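Local coordinates for alpha-hemoglobin stabilizing protein (Homo sapiens, PDB 1Z8U) that acts as an erythroid chaperone that binds free alpha-hemoglobin and keeps it from aggregating and precipitating, at residues Ala13-Phe18 with Tyr48-Tyr52. The protein carries 1 engineered substitution. Residues are numbered along the deposited sequence; the frame is centred on the assembly and turned at random.
Sequences AGLKEF and YINYY
A very short hydrogen bond, 2.5 Å from Tyr52 OH to Glu17 OE2, is the shortest polar contact between residues 13-18 and 48-52. Glu17 reaches it with chi1 m and chi2 t, so its carboxylate extends back along its own helix toward the phenol. A second phenol, Tyr48 OH, lies 3.1 Å from Glu17 O, at best a weak hydrogen bond. Both segments are helical, Tyr52 (phi/psi -66/-5) being the last residue of helix 34-52, with i to i+4 bonds such as Phe18 N to Gly14 O and Tyr52 N to Tyr48 O, each 2.9 Å. Tyr48 and Tyr52, one turn apart and both chi1 m, therefore send their rings toward the same helix face. The segment axes run roughly antiparallel, at 144°, with a closest approach of 11.4 Å. Gly14 and Tyr48 set the register, their CA atoms 7.0 Å apart. Glycine matters here: an ideal CB at Gly14 would stand 2.3 Å from Tyr52 CE2, a clash. The edge of the Tyr48 ring also meets Gly14 O, with CE2 3.1 Å from that oxygen. Phe18, chi1 t, directs its ring edge at a Tyr48 face in a T-shaped pair (centroids 5.3 Å apart, planes at 84°), and its CB packs 3.8 Å from Tyr48 CE2. This buried seam joins helices 5-23 and 34-52 of the three-helix bundle: Tyr48 also touches Leu21, Tyr52 touches Leu10, and Phe18 meets Leu74 of helix 60-86, while apolar side chains of the hemoglobin alpha chain pack on Glu17, Tyr48, Tyr51 and Tyr52.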
loop_
_atom_site.group_PDB
_atom_site.type_symbol
_atom_site.label_atom_id
_atom_site.label_comp_id
_atom_site.label_asym_id
_atom_site.label_seq_id
_atom_site.Cartn_x
_atom_site.Cartn_y
_atom_site.Cartn_z
ATOM N N ALA A 13 -1.840 18.275 -7.236
ATOM C CA ALA A 13 -1.330 17.765 -5.964
ATOM C C ALA A 13 -1.219 16.244 -5.970
ATOM O O ALA A 13 -0.183 15.687 -5.604
ATOM C CB ALA A 13 -2.243 18.204 -4.823
ATOM N N GLY A 14 -2.295 15.582 -6.384
ATOM C CA GLY A 14 -2.305 14.134 -6.432
ATOM C C GLY A 14 -1.264 13.546 -7.364
ATOM O O GLY A 14 -0.820 12.413 -7.182
ATOM N N LEU A 15 -0.874 14.317 -8.370
ATOM C CA LEU A 15 0.118 13.864 -9.335
ATOM C C LEU A 15 1.528 14.045 -8.783
ATOM O O LEU A 15 2.466 13.363 -9.201
ATOM C CB LEU A 15 -0.051 14.631 -10.648
ATOM C CG LEU A 15 -1.390 14.382 -11.346
ATOM C CD1 LEU A 15 -1.573 15.362 -12.490
ATOM C CD2 LEU A 15 -1.439 12.947 -11.852
ATOM N N LYS A 16 1.677 14.972 -7.848
ATOM C CA LYS A 16 2.977 15.195 -7.246
ATOM C C LYS A 16 3.120 14.097 -6.206
ATOM O O LYS A 16 4.136 13.395 -6.147
ATOM C CB LYS A 16 3.040 16.573 -6.577
ATOM C CG LYS A 16 4.458 17.000 -6.210
ATOM C CD LYS A 16 4.511 18.404 -5.627
ATOM C CE LYS A 16 5.954 18.845 -5.411
ATOM N NZ LYS A 16 6.706 17.911 -4.520
ATOM N N GLU A 17 2.074 13.950 -5.400
ATOM C CA GLU A 17 2.029 12.931 -4.359
ATOM C C GLU A 17 2.213 11.553 -4.995
ATOM O O GLU A 17 2.872 10.683 -4.434
ATOM C CB GLU A 17 0.684 13.008 -3.620
ATOM C CG GLU A 17 0.437 14.364 -2.935
ATOM C CD GLU A 17 -1.011 14.585 -2.501
ATOM O OE1 GLU A 17 -1.303 15.650 -1.911
ATOM O OE2 GLU A 17 -1.855 13.701 -2.753
ATOM N N PHE A 18 1.642 11.368 -6.180
ATOM C CA PHE A 18 1.743 10.102 -6.887
ATOM C C PHE A 18 3.168 9.827 -7.361
ATOM O O PHE A 18 3.594 8.670 -7.463
ATOM C CB PHE A 18 0.798 10.089 -8.090
ATOM C CG PHE A 18 0.661 8.740 -8.732
ATOM C CD1 PHE A 18 0.038 7.696 -8.051
ATOM C CD2 PHE A 18 1.169 8.506 -9.999
ATOM C CE1 PHE A 18 -0.074 6.441 -8.625
ATOM C CE2 PHE A 18 1.064 7.255 -10.588
ATOM C CZ PHE A 18 0.441 6.218 -9.898
ATOM N N TYR A 48 -6.138 6.891 -5.236
ATOM C CA TYR A 48 -6.111 8.349 -5.402
ATOM C C TYR A 48 -7.439 8.890 -5.917
ATOM O O TYR A 48 -7.931 9.917 -5.453
ATOM C CB TYR A 48 -5.005 8.773 -6.369
ATOM C CG TYR A 48 -3.653 8.913 -5.726
ATOM C CD1 TYR A 48 -3.067 7.837 -5.058
ATOM C CD2 TYR A 48 -2.944 10.117 -5.795
ATOM C CE1 TYR A 48 -1.806 7.950 -4.475
ATOM C CE2 TYR A 48 -1.672 10.242 -5.213
ATOM C CZ TYR A 48 -1.112 9.147 -4.558
ATOM O OH TYR A 48 0.148 9.226 -4.017
ATOM N N ILE A 49 -8.019 8.201 -6.886
ATOM C CA ILE A 49 -9.284 8.645 -7.432
ATOM C C ILE A 49 -10.344 8.655 -6.341
ATOM O O ILE A 49 -10.982 9.676 -6.103
ATOM C CB ILE A 49 -9.730 7.735 -8.579
ATOM C CG1 ILE A 49 -8.811 7.942 -9.777
ATOM C CG2 ILE A 49 -11.161 8.032 -8.963
ATOM C CD1 ILE A 49 -9.057 6.956 -10.885
ATOM N N ASN A 50 -10.520 7.524 -5.667
ATOM C CA ASN A 50 -11.519 7.426 -4.611
ATOM C C ASN A 50 -11.237 8.417 -3.494
ATOM O O ASN A 50 -12.130 8.764 -2.726
ATOM C CB ASN A 50 -11.563 6.006 -4.048
ATOM C CG ASN A 50 -11.823 4.952 -5.126
ATOM O OD1 ASN A 50 -12.033 3.773 -4.820
ATOM N ND2 ASN A 50 -11.801 5.371 -6.392
ATOM N N TYR A 51 -9.992 8.878 -3.406
ATOM C CA TYR A 51 -9.622 9.842 -2.376
ATOM C C TYR A 51 -10.088 11.231 -2.768
ATOM O O TYR A 51 -10.902 11.841 -2.076
ATOM C CB TYR A 51 -8.102 9.876 -2.160
ATOM C CG TYR A 51 -7.646 11.016 -1.259
ATOM C CD1 TYR A 51 -6.849 12.048 -1.756
ATOM C CD2 TYR A 51 -8.025 11.067 0.090
ATOM C CE1 TYR A 51 -6.432 13.109 -0.928
ATOM C CE2 TYR A 51 -7.619 12.113 0.921
ATOM C CZ TYR A 51 -6.821 13.130 0.411
ATOM O OH TYR A 51 -6.387 14.148 1.239
ATOM N N TYR A 52 -9.553 11.727 -3.880
ATOM C CA TYR A 52 -9.893 13.046 -4.380
ATOM C C TYR A 52 -11.331 13.140 -4.830
ATOM O O TYR A 52 -11.785 14.209 -5.198
ATOM C CB TYR A 52 -8.977 13.427 -5.537
ATOM C CG TYR A 52 -7.593 13.803 -5.090
ATOM C CD1 TYR A 52 -7.392 14.891 -4.240
ATOM C CD2 TYR A 52 -6.485 13.071 -5.502
ATOM C CE1 TYR A 52 -6.124 15.240 -3.811
ATOM C CE2 TYR A 52 -5.208 13.409 -5.080
ATOM C CZ TYR A 52 -5.034 14.495 -4.239
ATOM O OH TYR A 52 -3.768 14.858 -3.852
#